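Local structure of separin (Saccharomyces cerevisiae, 5U1T) at residues Y354-I359 and L398-V403; S409-T414 and E439-S444; K324-L329 and S372-V377; Q347-V352 and P388-N393. The protein cleaves the MCD1/SCC1 subunit of cohesin at the onset of anaphase as a caspase-like cysteine endopeptidase, and is held inactive by securin for most of the cell cycle. All coordinates share one frame; numbering follows the deposited sequence.

Interaction 1. Residues Y354-I359 and L398-V403; sequences YINSNI and LFNASV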
loop_
_atom_site.group_PDB
_atom_site.type_symbol
_atom_site.label_atom_id
_atom_site.label_comp_id
_atom_site.label_asym_id
_atom_site.label_seq_id
_atom_site.Cartn_x
_atom_site.Cartn_y
_atom_site.Cartn_z
ATOM N N TYR A 354 -17.735 -17.645 55.622
ATOM C CA TYR A 354 -16.908 -17.882 56.804
ATOM C C TYR A 354 -15.562 -18.505 56.455
ATOM O O TYR A 354 -14.513 -18.041 56.909
ATOM C CB TYR A 354 -17.633 -18.785 57.798
ATOM C CG TYR A 354 -16.764 -19.213 58.958
ATOM C CD1 TYR A 354 -16.289 -18.283 59.874
ATOM C CD2 TYR A 354 -16.423 -20.548 59.144
ATOM C CE1 TYR A 354 -15.496 -18.667 60.943
ATOM C CE2 TYR A 354 -15.628 -20.946 60.210
ATOM C CZ TYR A 354 -15.167 -19.999 61.107
ATOM O OH TYR A 354 -14.376 -20.375 62.174
ATOM N N ILE A 355 -15.609 -19.567 55.661
ATOM C CA ILE A 355 -14.408 -20.269 55.258
ATOM C C ILE A 355 -13.469 -19.341 54.516
ATOM O O ILE A 355 -12.293 -19.220 54.852
ATOM C CB ILE A 355 -14.726 -21.444 54.353
ATOM C CG1 ILE A 355 -15.647 -22.437 55.045
ATOM C CG2 ILE A 355 -13.470 -22.131 53.957
ATOM C CD1 ILE A 355 -16.237 -23.414 54.056
ATOM N N ASN A 356 -14.007 -18.685 53.500
ATOM C CA ASN A 356 -13.212 -17.795 52.667
ATOM C C ASN A 356 -12.483 -16.723 53.481
ATOM O O ASN A 356 -11.312 -16.412 53.237
ATOM C CB ASN A 356 -14.101 -17.135 51.621
ATOM C CG ASN A 356 -13.301 -16.390 50.583
ATOM O OD1 ASN A 356 -12.165 -16.758 50.289
ATOM N ND2 ASN A 356 -13.879 -15.333 50.027
ATOM N N SER A 357 -13.184 -16.182 54.470
ATOM C CA SER A 357 -12.665 -15.080 55.265
ATOM C C SER A 357 -11.525 -15.505 56.173
ATOM O O SER A 357 -10.707 -14.681 56.581
ATOM C CB SER A 357 -13.786 -14.472 56.102
ATOM O OG SER A 357 -14.925 -14.230 55.297
ATOM N N ASN A 358 -11.472 -16.792 56.491
ATOM C CA ASN A 358 -10.474 -17.281 57.423
ATOM C C ASN A 358 -9.469 -18.231 56.800
ATOM O O ASN A 358 -8.909 -19.079 57.488
ATOM C CB ASN A 358 -11.154 -17.972 58.599
ATOM C CG ASN A 358 -11.699 -16.991 59.613
ATOM O OD1 ASN A 358 -12.754 -17.212 60.208
ATOM N ND2 ASN A 358 -10.978 -15.895 59.817
ATOM N N ILE A 359 -9.232 -18.096 55.504
ATOM C CA ILE A 359 -8.240 -18.945 54.863
ATOM C C ILE A 359 -6.850 -18.644 55.410
ATOM O O ILE A 359 -6.100 -19.556 55.770
ATOM C CB ILE A 359 -8.235 -18.767 53.352
ATOM C CG1 ILE A 359 -9.613 -19.091 52.781
ATOM C CG2 ILE A 359 -7.186 -19.660 52.732
ATOM C CD1 ILE A 359 -9.737 -18.795 51.313
ATOM N N LEU A 398 -11.503 -22.533 46.858
ATOM C CA LEU A 398 -10.406 -23.447 46.571
ATOM C C LEU A 398 -9.241 -22.703 45.933
ATOM O O LEU A 398 -8.086 -22.904 46.320
ATOM C CB LEU A 398 -10.868 -24.591 45.659
ATOM C CG LEU A 398 -11.622 -25.753 46.312
ATOM C CD1 LEU A 398 -12.204 -26.649 45.249
ATOM C CD2 LEU A 398 -10.688 -26.527 47.214
ATOM N N PHE A 399 -9.540 -21.833 44.970
ATOM C CA PHE A 399 -8.486 -21.094 44.293
ATOM C C PHE A 399 -7.713 -20.200 45.248
ATOM O O PHE A 399 -6.493 -20.071 45.151
ATOM C CB PHE A 399 -9.041 -20.237 43.166
ATOM C CG PHE A 399 -8.042 -19.262 42.635
ATOM C CD1 PHE A 399 -7.015 -19.691 41.805
ATOM C CD2 PHE A 399 -8.095 -17.925 42.992
ATOM C CE1 PHE A 399 -6.067 -18.797 41.320
ATOM C CE2 PHE A 399 -7.155 -17.030 42.513
ATOM C CZ PHE A 399 -6.137 -17.469 41.677
ATOM N N ASN A 400 -8.442 -19.571 46.160
ATOM C CA ASN A 400 -7.840 -18.658 47.119
ATOM C C ASN A 400 -6.938 -19.373 48.110
ATOM O O ASN A 400 -5.888 -18.857 48.491
ATOM C CB ASN A 400 -8.920 -17.890 47.875
ATOM C CG ASN A 400 -9.696 -16.940 46.985
ATOM O OD1 ASN A 400 -9.233 -16.531 45.912
ATOM N ND2 ASN A 400 -10.889 -16.575 47.436
ATOM N N ALA A 401 -7.359 -20.556 48.539
ATOM C CA ALA A 401 -6.491 -21.400 49.337
ATOM C C ALA A 401 -5.231 -21.722 48.531
ATOM O O ALA A 401 -4.123 -21.634 49.059
ATOM C CB ALA A 401 -7.212 -22.672 49.764
ATOM N N SER A 402 -5.395 -22.062 47.251
ATOM C CA SER A 402 -4.245 -22.401 46.421
ATOM C C SER A 402 -3.244 -21.257 46.402
ATOM O O SER A 402 -2.046 -21.497 46.347
ATOM C CB SER A 402 -4.662 -22.772 44.990
ATOM O OG SER A 402 -5.050 -21.650 44.226
ATOM N N VAL A 403 -3.723 -20.016 46.491
ATOM C CA VAL A 403 -2.820 -18.867 46.520
ATOM C C VAL A 403 -2.227 -18.636 47.912
ATOM O O VAL A 403 -1.011 -18.519 48.070
ATOM C CB VAL A 403 -3.521 -17.584 46.063
ATOM C CG1 VAL A 403 -2.501 -16.472 45.869
ATOM C CG2 VAL A 403 -4.268 -17.827 44.776
#
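Ile359 and Ala401 bring the two backbones nearest, their CA atoms 6.3 Å apart, just beyond the point where Asn358 leaves helical geometry and the chain of 354-359 comes off its helix. Ile359 points at the helical segment 398-403 and presses on it with both branches. Its CD1 lies 3.6 Å from Asn400 CB, while CG2 rests against the backbone at Ala401 CA (3.9 Å) and, slightly farther off, against Ala401 CB at 4.2 Å. The polar half of the contact joins two amides. Asn356 carries its CG anti to the backbone N (chi1 -170°), which brings the end of the side chain nearer to the other helix than its CB direction suggests. There OD1 accepts a hydrogen bond from Asn400 ND2 at 3.1 Å, with an N-H...O angle of 154°. The two amide planes lie 18° apart, and the acceptor sits near the plane of the Asn400 amide. Asn400 uses its other end as well: OD1 bonds to the backbone of another protein's chain, probably securin, so both ends of this buried amide are engaged and its flip state is supported from two sides. Around the contact, Ile355 packs on Leu371, Leu374 and Leu378 of helix 365-384, and Leu398 reaches Leu375 on that helix and Phe410, Thr414 and Leu417 on helix 408-425.

Interaction 2. Residues S409-T414 and E439-S444; sequences SFLLKT and EKFISS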
loop_
_atom_site.group_PDB
_atom_site.type_symbol
_atom_site.label_atom_id
_atom_site.label_comp_id
_atom_site.label_asym_id
_atom_site.label_seq_id
_atom_site.Cartn_x
_atom_site.Cartn_y
_atom_site.Cartn_z
ATOM N N SER A 409 -1.597 -28.400 44.963
ATOM C CA SER A 409 -2.659 -29.373 45.175
ATOM C C SER A 409 -4.027 -28.721 45.138
ATOM O O SER A 409 -4.926 -29.194 44.442
ATOM C CB SER A 409 -2.469 -30.107 46.494
ATOM O OG SER A 409 -1.305 -30.903 46.440
ATOM N N PHE A 410 -4.189 -27.627 45.872
ATOM C CA PHE A 410 -5.442 -26.881 45.809
ATOM C C PHE A 410 -5.751 -26.359 44.406
ATOM O O PHE A 410 -6.907 -26.350 43.988
ATOM C CB PHE A 410 -5.423 -25.727 46.804
ATOM C CG PHE A 410 -5.859 -26.117 48.167
ATOM C CD1 PHE A 410 -7.205 -26.100 48.506
ATOM C CD2 PHE A 410 -4.932 -26.529 49.113
ATOM C CE1 PHE A 410 -7.620 -26.473 49.781
ATOM C CE2 PHE A 410 -5.337 -26.907 50.396
ATOM C CZ PHE A 410 -6.684 -26.882 50.730
ATOM N N LEU A 411 -4.722 -25.937 43.677
ATOM C CA LEU A 411 -4.936 -25.366 42.353
ATOM C C LEU A 411 -5.381 -26.460 41.402
ATOM O O LEU A 411 -6.304 -26.261 40.613
ATOM C CB LEU A 411 -3.675 -24.676 41.824
ATOM C CG LEU A 411 -3.847 -23.973 40.480
ATOM C CD1 LEU A 411 -4.912 -22.900 40.607
ATOM C CD2 LEU A 411 -2.536 -23.379 39.991
ATOM N N LEU A 412 -4.729 -27.618 41.476
ATOM C CA LEU A 412 -5.173 -28.759 40.688
ATOM C C LEU A 412 -6.608 -29.096 41.069
ATOM O O LEU A 412 -7.437 -29.379 40.203
ATOM C CB LEU A 412 -4.259 -29.965 40.883
ATOM C CG LEU A 412 -2.973 -29.969 40.055
ATOM C CD1 LEU A 412 -2.021 -31.046 40.541
ATOM C CD2 LEU A 412 -3.287 -30.159 38.589
ATOM N N LYS A 413 -6.925 -29.018 42.355
ATOM C CA LYS A 413 -8.290 -29.306 42.772
ATOM C C LYS A 413 -9.252 -28.245 42.229
ATOM O O LYS A 413 -10.381 -28.540 41.846
ATOM C CB LYS A 413 -8.388 -29.404 44.297
ATOM C CG LYS A 413 -9.482 -30.359 44.758
ATOM C CD LYS A 413 -9.802 -30.213 46.228
ATOM C CE LYS A 413 -10.895 -31.216 46.676
ATOM N NZ LYS A 413 -12.136 -31.103 45.828
ATOM N N THR A 414 -8.784 -27.008 42.180
ATOM C CA THR A 414 -9.570 -25.909 41.641
ATOM C C THR A 414 -9.876 -26.086 40.147
ATOM O O THR A 414 -11.040 -26.047 39.742
ATOM C CB THR A 414 -8.840 -24.573 41.861
ATOM O OG1 THR A 414 -8.685 -24.350 43.271
ATOM C CG2 THR A 414 -9.607 -23.405 41.210
ATOM N N GLU A 439 -6.888 -18.784 32.672
ATOM C CA GLU A 439 -5.843 -17.781 32.590
ATOM C C GLU A 439 -5.378 -17.393 33.999
ATOM O O GLU A 439 -4.182 -17.347 34.263
ATOM C CB GLU A 439 -6.323 -16.552 31.828
ATOM C CG GLU A 439 -5.254 -15.503 31.670
ATOM C CD GLU A 439 -5.561 -14.532 30.545
ATOM O OE1 GLU A 439 -6.758 -14.230 30.340
ATOM O OE2 GLU A 439 -4.613 -14.076 29.860
ATOM N N LYS A 440 -6.310 -17.144 34.914
ATOM C CA LYS A 440 -5.914 -16.678 36.239
ATOM C C LYS A 440 -5.257 -17.802 37.049
ATOM O O LYS A 440 -4.274 -17.547 37.747
ATOM C CB LYS A 440 -7.112 -16.075 36.990
ATOM C CG LYS A 440 -7.877 -15.020 36.170
ATOM C CD LYS A 440 -8.228 -13.720 36.942
ATOM C CE LYS A 440 -8.257 -12.500 35.988
ATOM N NZ LYS A 440 -8.472 -11.161 36.687
ATOM N N PHE A 441 -5.785 -19.032 36.952
ATOM C CA PHE A 441 -5.143 -20.217 37.555
ATOM C C PHE A 441 -3.694 -20.337 37.090
ATOM O O PHE A 441 -2.773 -20.328 37.907
ATOM C CB PHE A 441 -5.872 -21.529 37.200
ATOM C CG PHE A 441 -7.339 -21.541 37.534
ATOM C CD1 PHE A 441 -7.867 -20.692 38.494
ATOM C CD2 PHE A 441 -8.191 -22.415 36.880
ATOM C CE1 PHE A 441 -9.212 -20.709 38.780
ATOM C CE2 PHE A 441 -9.540 -22.433 37.167
ATOM C CZ PHE A 441 -10.048 -21.578 38.114
ATOM N N ILE A 442 -3.512 -20.445 35.769
ATOM C CA ILE A 442 -2.196 -20.660 35.181
ATOM C C ILE A 442 -1.227 -19.616 35.691
ATOM O O ILE A 442 -0.135 -19.941 36.142
ATOM C CB ILE A 442 -2.243 -20.638 33.651
ATOM C CG1 ILE A 442 -3.037 -21.841 33.154
ATOM C CG2 ILE A 442 -0.838 -20.694 33.081
ATOM C CD1 ILE A 442 -3.339 -21.813 31.689
ATOM N N SER A 443 -1.662 -18.367 35.672
ATOM C CA SER A 443 -0.886 -17.281 36.232
ATOM C C SER A 443 -0.493 -17.523 37.687
ATOM O O SER A 443 0.582 -17.115 38.108
ATOM C CB SER A 443 -1.670 -15.983 36.121
ATOM O OG SER A 443 -1.910 -15.676 34.757
ATOM N N SER A 444 -1.354 -18.194 38.452
ATOM C CA SER A 444 -1.117 -18.362 39.879
ATOM C C SER A 444 -0.216 -19.566 40.185
ATOM O O SER A 444 0.353 -19.659 41.278
ATOM C CB SER A 444 -2.450 -18.484 40.622
ATOM O OG SER A 444 -3.209 -19.588 40.155
#
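Both methyls of Leu411 fork over the last turn of helix 431-444: Leu411 CD1 lies 3.8 Å from Phe441 CB and Leu411 CD2 3.7 Å from Phe441 O, and each also touches Ser444 OG. This is the first element of the tight part, and here the CA atoms of Leu411 and Phe441 are 7.0 Å apart. The short helix axes run almost antiparallel, at 166°, and come no closer than 10.8 Å, so the space between them is bridged by side chains. In the second element, one turn on, Thr414 lays CG2 over a face of the Phe441 ring in a CH-pi contact, 4.0 Å from the ring centroid and 27° off the normal. Its torsion explains this division of labour, since CG2 stands anti to the backbone N and faces the ring, whereas Thr414 OG1 turns back and hydrogen-bonds to Phe410 O at 2.8 Å. That carbonyl is met by Thr414 N as well, from the opposite face of its plane. Phe441 has a second aromatic neighbour in Phe438, packed edge-to-face. The looser flanks are polar: Ser409 and Lys440 are exposed and lie well away from the opposing segment, and Glu439 turns to Arg487 and His483 instead. No hydrogen bond crosses between the segments. Two successive antiparallel helices, joined by a short connection and held by apolar and CH-pi contacts, form an alpha-alpha hairpin, the building element of alpha-helical solenoids.

Interaction 3. Residues K324-L329 and S372-V377; sequences KCLVCL and SELLGV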
loop_
_atom_site.group_PDB
_atom_site.type_symbol
_atom_site.label_atom_id
_atom_site.label_comp_id
_atom_site.label_asym_id
_atom_site.label_seq_id
_atom_site.Cartn_x
_atom_site.Cartn_y
_atom_site.Cartn_z
ATOM N N LYS A 324 -14.134 -28.682 61.493
ATOM C CA LYS A 324 -14.420 -30.093 61.748
ATOM C C LYS A 324 -15.907 -30.347 61.989
ATOM O O LYS A 324 -16.478 -31.309 61.472
ATOM C CB LYS A 324 -13.609 -30.587 62.945
ATOM C CG LYS A 324 -13.975 -31.985 63.378
ATOM C CD LYS A 324 -13.801 -32.960 62.236
ATOM C CE LYS A 324 -14.320 -34.331 62.610
ATOM N NZ LYS A 324 -13.811 -35.350 61.664
ATOM N N CYS A 325 -16.524 -29.483 62.784
ATOM C CA CYS A 325 -17.959 -29.544 62.995
ATOM C C CYS A 325 -18.712 -29.232 61.707
ATOM O O CYS A 325 -19.673 -29.918 61.358
ATOM C CB CYS A 325 -18.364 -28.572 64.097
ATOM S SG CYS A 325 -17.577 -28.949 65.661
ATOM N N LEU A 326 -18.259 -28.199 61.003
ATOM C CA LEU A 326 -18.856 -27.795 59.731
ATOM C C LEU A 326 -18.940 -28.950 58.732
ATOM O O LEU A 326 -19.960 -29.126 58.059
ATOM C CB LEU A 326 -18.061 -26.639 59.132
ATOM C CG LEU A 326 -18.456 -25.256 59.635
ATOM C CD1 LEU A 326 -18.127 -25.121 61.101
ATOM C CD2 LEU A 326 -17.753 -24.181 58.814
ATOM N N VAL A 327 -17.866 -29.731 58.652
ATOM C CA VAL A 327 -17.839 -30.929 57.819
ATOM C C VAL A 327 -18.894 -31.923 58.290
ATOM O O VAL A 327 -19.615 -32.512 57.482
ATOM C CB VAL A 327 -16.466 -31.617 57.847
ATOM C CG1 VAL A 327 -16.510 -32.893 57.039
ATOM C CG2 VAL A 327 -15.379 -30.691 57.339
ATOM N N CYS A 328 -18.972 -32.097 59.606
ATOM C CA CYS A 328 -19.947 -32.994 60.220
ATOM C C CYS A 328 -21.378 -32.614 59.862
ATOM O O CYS A 328 -22.191 -33.461 59.489
ATOM C CB CYS A 328 -19.794 -32.999 61.752
ATOM S SG CYS A 328 -18.313 -33.845 62.394
ATOM N N LEU A 329 -21.682 -31.332 59.987
ATOM C CA LEU A 329 -23.033 -30.854 59.742
ATOM C C LEU A 329 -23.440 -31.036 58.285
ATOM O O LEU A 329 -24.520 -31.553 58.002
ATOM C CB LEU A 329 -23.147 -29.388 60.175
ATOM C CG LEU A 329 -24.418 -28.564 59.990
ATOM C CD1 LEU A 329 -25.560 -29.146 60.795
ATOM C CD2 LEU A 329 -24.158 -27.115 60.374
ATOM N N SER A 372 -10.042 -28.650 52.741
ATOM C CA SER A 372 -10.259 -29.260 51.439
ATOM C C SER A 372 -11.463 -30.169 51.481
ATOM O O SER A 372 -12.250 -30.226 50.540
ATOM C CB SER A 372 -9.047 -30.056 50.978
ATOM O OG SER A 372 -9.374 -30.785 49.802
ATOM N N GLU A 373 -11.599 -30.878 52.586
ATOM C CA GLU A 373 -12.707 -31.797 52.761
ATOM C C GLU A 373 -14.045 -31.055 52.840
ATOM O O GLU A 373 -15.011 -31.449 52.185
ATOM C CB GLU A 373 -12.484 -32.649 54.011
ATOM C CG GLU A 373 -13.645 -33.551 54.375
ATOM C CD GLU A 373 -13.364 -34.371 55.623
ATOM O OE1 GLU A 373 -12.216 -34.312 56.117
ATOM O OE2 GLU A 373 -14.286 -35.067 56.118
ATOM N N LEU A 374 -14.103 -29.990 53.637
ATOM C CA LEU A 374 -15.329 -29.216 53.758
ATOM C C LEU A 374 -15.721 -28.630 52.388
ATOM O O LEU A 374 -16.893 -28.654 52.007
ATOM C CB LEU A 374 -15.169 -28.114 54.807
ATOM C CG LEU A 374 -16.367 -27.183 55.021
ATOM C CD1 LEU A 374 -17.634 -27.956 55.341
ATOM C CD2 LEU A 374 -16.066 -26.190 56.123
ATOM N N LEU A 375 -14.736 -28.127 51.642
ATOM C CA LEU A 375 -14.978 -27.594 50.310
ATOM C C LEU A 375 -15.439 -28.682 49.357
ATOM O O LEU A 375 -16.226 -28.434 48.448
ATOM C CB LEU A 375 -13.725 -26.920 49.775
ATOM C CG LEU A 375 -13.504 -25.564 50.433
ATOM C CD1 LEU A 375 -12.246 -24.882 49.914
ATOM C CD2 LEU A 375 -14.730 -24.710 50.197
ATOM N N GLY A 376 -14.954 -29.896 49.574
ATOM C CA GLY A 376 -15.362 -31.026 48.763
ATOM C C GLY A 376 -16.803 -31.451 48.980
ATOM O O GLY A 376 -17.523 -31.734 48.027
ATOM N N VAL A 377 -17.230 -31.504 50.237
ATOM C CA VAL A 377 -18.575 -31.978 50.537
ATOM C C VAL A 377 -19.581 -30.915 50.135
ATOM O O VAL A 377 -20.702 -31.232 49.738
ATOM C CB VAL A 377 -18.734 -32.358 52.032
ATOM C CG1 VAL A 377 -18.114 -31.311 52.918
ATOM C CG2 VAL A 377 -20.199 -32.584 52.397
#
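Val327 and Leu374 meet where two helices, separated in sequence by another, lie side by side in the same direction, as in an alpha-helical solenoid. Their short axes are 9.3 Å apart and 23° from parallel, and the CA atoms of this pair come within 5.1 Å. Val327 splits its branches between two partners. With chi1 at 177°, CG1 is anti to the backbone N and turns to the carboxylate end of Glu373, whose extended chain crosses it at about a right angle, while Val327 CG2, beside the N, lies 3.6 Å from Leu374 CB. Cutting this side chain back to alanine would probably deprive Glu373 and Leu374 of these methyl contacts and leave a gap between the helices. Glu373 OE2 also lies 5.6 Å from Lys324 NZ; the opposite charges may attract weakly, although their charged atoms are not in contact. The same extended start in Leu374 (chi1 178°) carries its methyls across to Leu326, the residue before Val327 on helix 319-336. Leu374 CD2 reaches Leu326 CB at 3.6 Å and the Leu326 CD2 methyl at 3.8 Å. The other methyl, Leu374 CD1, lies against the main chain itself, 3.8 Å from both Leu326 O and Val327 N.

Interaction 4. Residues Q347-V352 and P388-N393; sequences QFDCTV and PKRLSN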
loop_
_atom_site.group_PDB
_atom_site.type_symbol
_atom_site.label_atom_id
_atom_site.label_comp_id
_atom_site.label_asym_id
_atom_site.label_seq_id
_atom_site.Cartn_x
_atom_site.Cartn_y
_atom_site.Cartn_z
ATOM N N GLN A 347 -27.593 -20.707 55.084
ATOM C CA GLN A 347 -26.507 -21.191 55.925
ATOM C C GLN A 347 -25.306 -21.520 55.052
ATOM O O GLN A 347 -24.167 -21.219 55.420
ATOM C CB GLN A 347 -26.938 -22.412 56.742
ATOM C CG GLN A 347 -26.414 -22.412 58.185
ATOM C CD GLN A 347 -24.900 -22.595 58.284
ATOM O OE1 GLN A 347 -24.340 -23.547 57.737
ATOM N NE2 GLN A 347 -24.236 -21.682 58.988
ATOM N N PHE A 348 -25.570 -22.121 53.891
ATOM C CA PHE A 348 -24.514 -22.463 52.947
ATOM C C PHE A 348 -23.744 -21.214 52.591
ATOM O O PHE A 348 -22.555 -21.102 52.896
ATOM C CB PHE A 348 -25.085 -23.107 51.684
ATOM C CG PHE A 348 -24.041 -23.448 50.641
ATOM C CD1 PHE A 348 -23.666 -22.523 49.681
ATOM C CD2 PHE A 348 -23.454 -24.701 50.609
ATOM C CE1 PHE A 348 -22.718 -22.841 48.719
ATOM C CE2 PHE A 348 -22.508 -25.015 49.645
ATOM C CZ PHE A 348 -22.143 -24.083 48.703
ATOM N N ASP A 349 -24.443 -20.279 51.949
ATOM C CA ASP A 349 -23.873 -18.996 51.564
ATOM C C ASP A 349 -23.065 -18.409 52.711
ATOM O O ASP A 349 -21.962 -17.920 52.517
ATOM C CB ASP A 349 -24.978 -18.037 51.133
ATOM C CG ASP A 349 -25.590 -18.424 49.808
ATOM O OD1 ASP A 349 -25.300 -19.544 49.331
ATOM O OD2 ASP A 349 -26.359 -17.613 49.248
ATOM N N CYS A 350 -23.595 -18.517 53.919
ATOM C CA CYS A 350 -22.897 -18.020 55.089
ATOM C C CYS A 350 -21.664 -18.855 55.443
ATOM O O CYS A 350 -20.599 -18.306 55.726
ATOM C CB CYS A 350 -23.850 -17.970 56.275
ATOM S SG CYS A 350 -23.162 -17.124 57.689
ATOM N N THR A 351 -21.813 -20.177 55.426
ATOM C CA THR A 351 -20.715 -21.072 55.789
ATOM C C THR A 351 -19.542 -20.880 54.847
ATOM O O THR A 351 -18.386 -20.996 55.261
ATOM C CB THR A 351 -21.158 -22.563 55.795
ATOM O OG1 THR A 351 -21.876 -22.841 57.003
ATOM C CG2 THR A 351 -19.965 -23.507 55.735
ATOM N N VAL A 352 -19.836 -20.546 53.591
ATOM C CA VAL A 352 -18.786 -20.391 52.592
ATOM C C VAL A 352 -18.185 -18.991 52.622
ATOM O O VAL A 352 -17.112 -18.759 52.065
ATOM C CB VAL A 352 -19.295 -20.694 51.157
ATOM C CG1 VAL A 352 -20.167 -21.938 51.148
ATOM C CG2 VAL A 352 -20.040 -19.510 50.570
ATOM N N PRO A 388 -25.222 -23.645 40.187
ATOM C CA PRO A 388 -24.008 -23.349 39.431
ATOM C C PRO A 388 -23.331 -22.092 39.949
ATOM O O PRO A 388 -22.110 -22.090 40.104
ATOM C CB PRO A 388 -24.520 -23.160 38.002
ATOM C CG PRO A 388 -25.927 -23.681 38.010
ATOM C CD PRO A 388 -26.425 -23.407 39.382
ATOM N N LYS A 389 -24.111 -21.045 40.204
ATOM C CA LYS A 389 -23.585 -19.848 40.848
ATOM C C LYS A 389 -22.923 -20.283 42.158
ATOM O O LYS A 389 -21.777 -19.925 42.438
ATOM C CB LYS A 389 -24.692 -18.813 41.110
ATOM C CG LYS A 389 -24.592 -17.497 40.322
ATOM C CD LYS A 389 -25.638 -16.465 40.813
ATOM C CE LYS A 389 -25.677 -15.188 39.966
ATOM N NZ LYS A 389 -26.261 -14.004 40.699
ATOM N N ARG A 390 -23.633 -21.090 42.942
ATOM C CA ARG A 390 -23.123 -21.500 44.248
ATOM C C ARG A 390 -21.875 -22.395 44.151
ATOM O O ARG A 390 -20.956 -22.264 44.964
ATOM C CB ARG A 390 -24.224 -22.192 45.060
ATOM C CG ARG A 390 -25.337 -21.238 45.458
ATOM C CD ARG A 390 -25.929 -21.555 46.827
ATOM N NE ARG A 390 -26.736 -20.442 47.329
ATOM C CZ ARG A 390 -27.950 -20.128 46.879
ATOM N NH1 ARG A 390 -28.513 -20.840 45.911
ATOM N NH2 ARG A 390 -28.606 -19.096 47.396
ATOM N N LEU A 391 -21.820 -23.286 43.163
ATOM C CA LEU A 391 -20.604 -24.078 42.959
ATOM C C LEU A 391 -19.417 -23.201 42.586
ATOM O O LEU A 391 -18.290 -23.450 43.013
ATOM C CB LEU A 391 -20.791 -25.137 41.875
ATOM C CG LEU A 391 -19.557 -26.039 41.750
ATOM C CD1 LEU A 391 -19.241 -26.691 43.091
ATOM C CD2 LEU A 391 -19.756 -27.091 40.698
ATOM N N SER A 392 -19.668 -22.177 41.782
ATOM C CA SER A 392 -18.590 -21.328 41.306
ATOM C C SER A 392 -17.950 -20.540 42.446
ATOM O O SER A 392 -16.809 -20.097 42.346
ATOM C CB SER A 392 -19.093 -20.383 40.233
ATOM O OG SER A 392 -17.995 -19.682 39.707
ATOM N N ASN A 393 -18.686 -20.374 43.533
ATOM C CA ASN A 393 -18.118 -19.779 44.729
ATOM C C ASN A 393 -17.157 -20.737 45.444
ATOM O O ASN A 393 -16.179 -20.305 46.057
ATOM C CB ASN A 393 -19.239 -19.340 45.675
ATOM C CG ASN A 393 -19.755 -17.944 45.372
ATOM O OD1 ASN A 393 -19.245 -17.247 44.490
ATOM N ND2 ASN A 393 -20.771 -17.526 46.111
#
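Asp349 OD1 accepts the N-H of Arg390 NE at 2.6 Å, with an N-H...O angle of 155°, as part of a salt bridge between segments 347-352 and 388-393. The bond enters on the syn lone pair of OD1 and lies in the guanidinium plane. A second, longer bond runs from Arg390 NH2 to Asp349 OD2 at 3.3 Å, so the arginine grips the carboxylate side-on with NE and one NH, one nitrogen to each oxygen. The two flat groups are nearly coplanar, 27° apart, and the paired bonds should limit rotation of both. Arg390 reaches this position through a bend at chi2, which leaves its aliphatic part against Phe348: Arg390 CD is 3.8 Å from Phe348 CD1, and Arg390 CB is 4.0 Å from Phe348 CE1. Ring and guanidinium planes stand 85° apart, so they do not stack. The remaining nitrogen, NH1, makes a salt bridge to Glu387, which gives the cation two acidic partners and may offset the nearby like charge of Arg346. A leucine in its place would probably leave the Asp349 carboxylate without its chief cationic mate and Glu387 without this salt bridge. The chain of another protein also packs an apolar side chain on Asp349 and Arg390. Within the fold, Phe348 also packs on Leu378 and Cys382 of helix 365-384, and Leu391, whose CB points away from segment 347-352, touches Ser379 and Cys382 of helix 365-384 and Leu417 and Asn421 of helix 408-425.

In the fold
From the N terminus, helix 319-336 opens interaction 3. Helix 342-357 then opens interactions 4 and 1 in turn, before helix 365-384 closes interaction 3. Helix 388-404 next closes interaction 4 and then interaction 1, so these three contacts all cross one another and each links helices two apart in sequence. Interaction 2 follows in series, closing a short loop between the consecutive helices 408-425 and 431-444. Direct packing also joins the contacts to one another: Ile355 CD1 lies 3.5 Å from Leu374 CD2, tying interaction 1 to interaction 3, and Ser402 CB lies 3.4 Å from Leu411 N, tying interaction 1 to interaction 2. Six successive helices are thereby bound into one helical array.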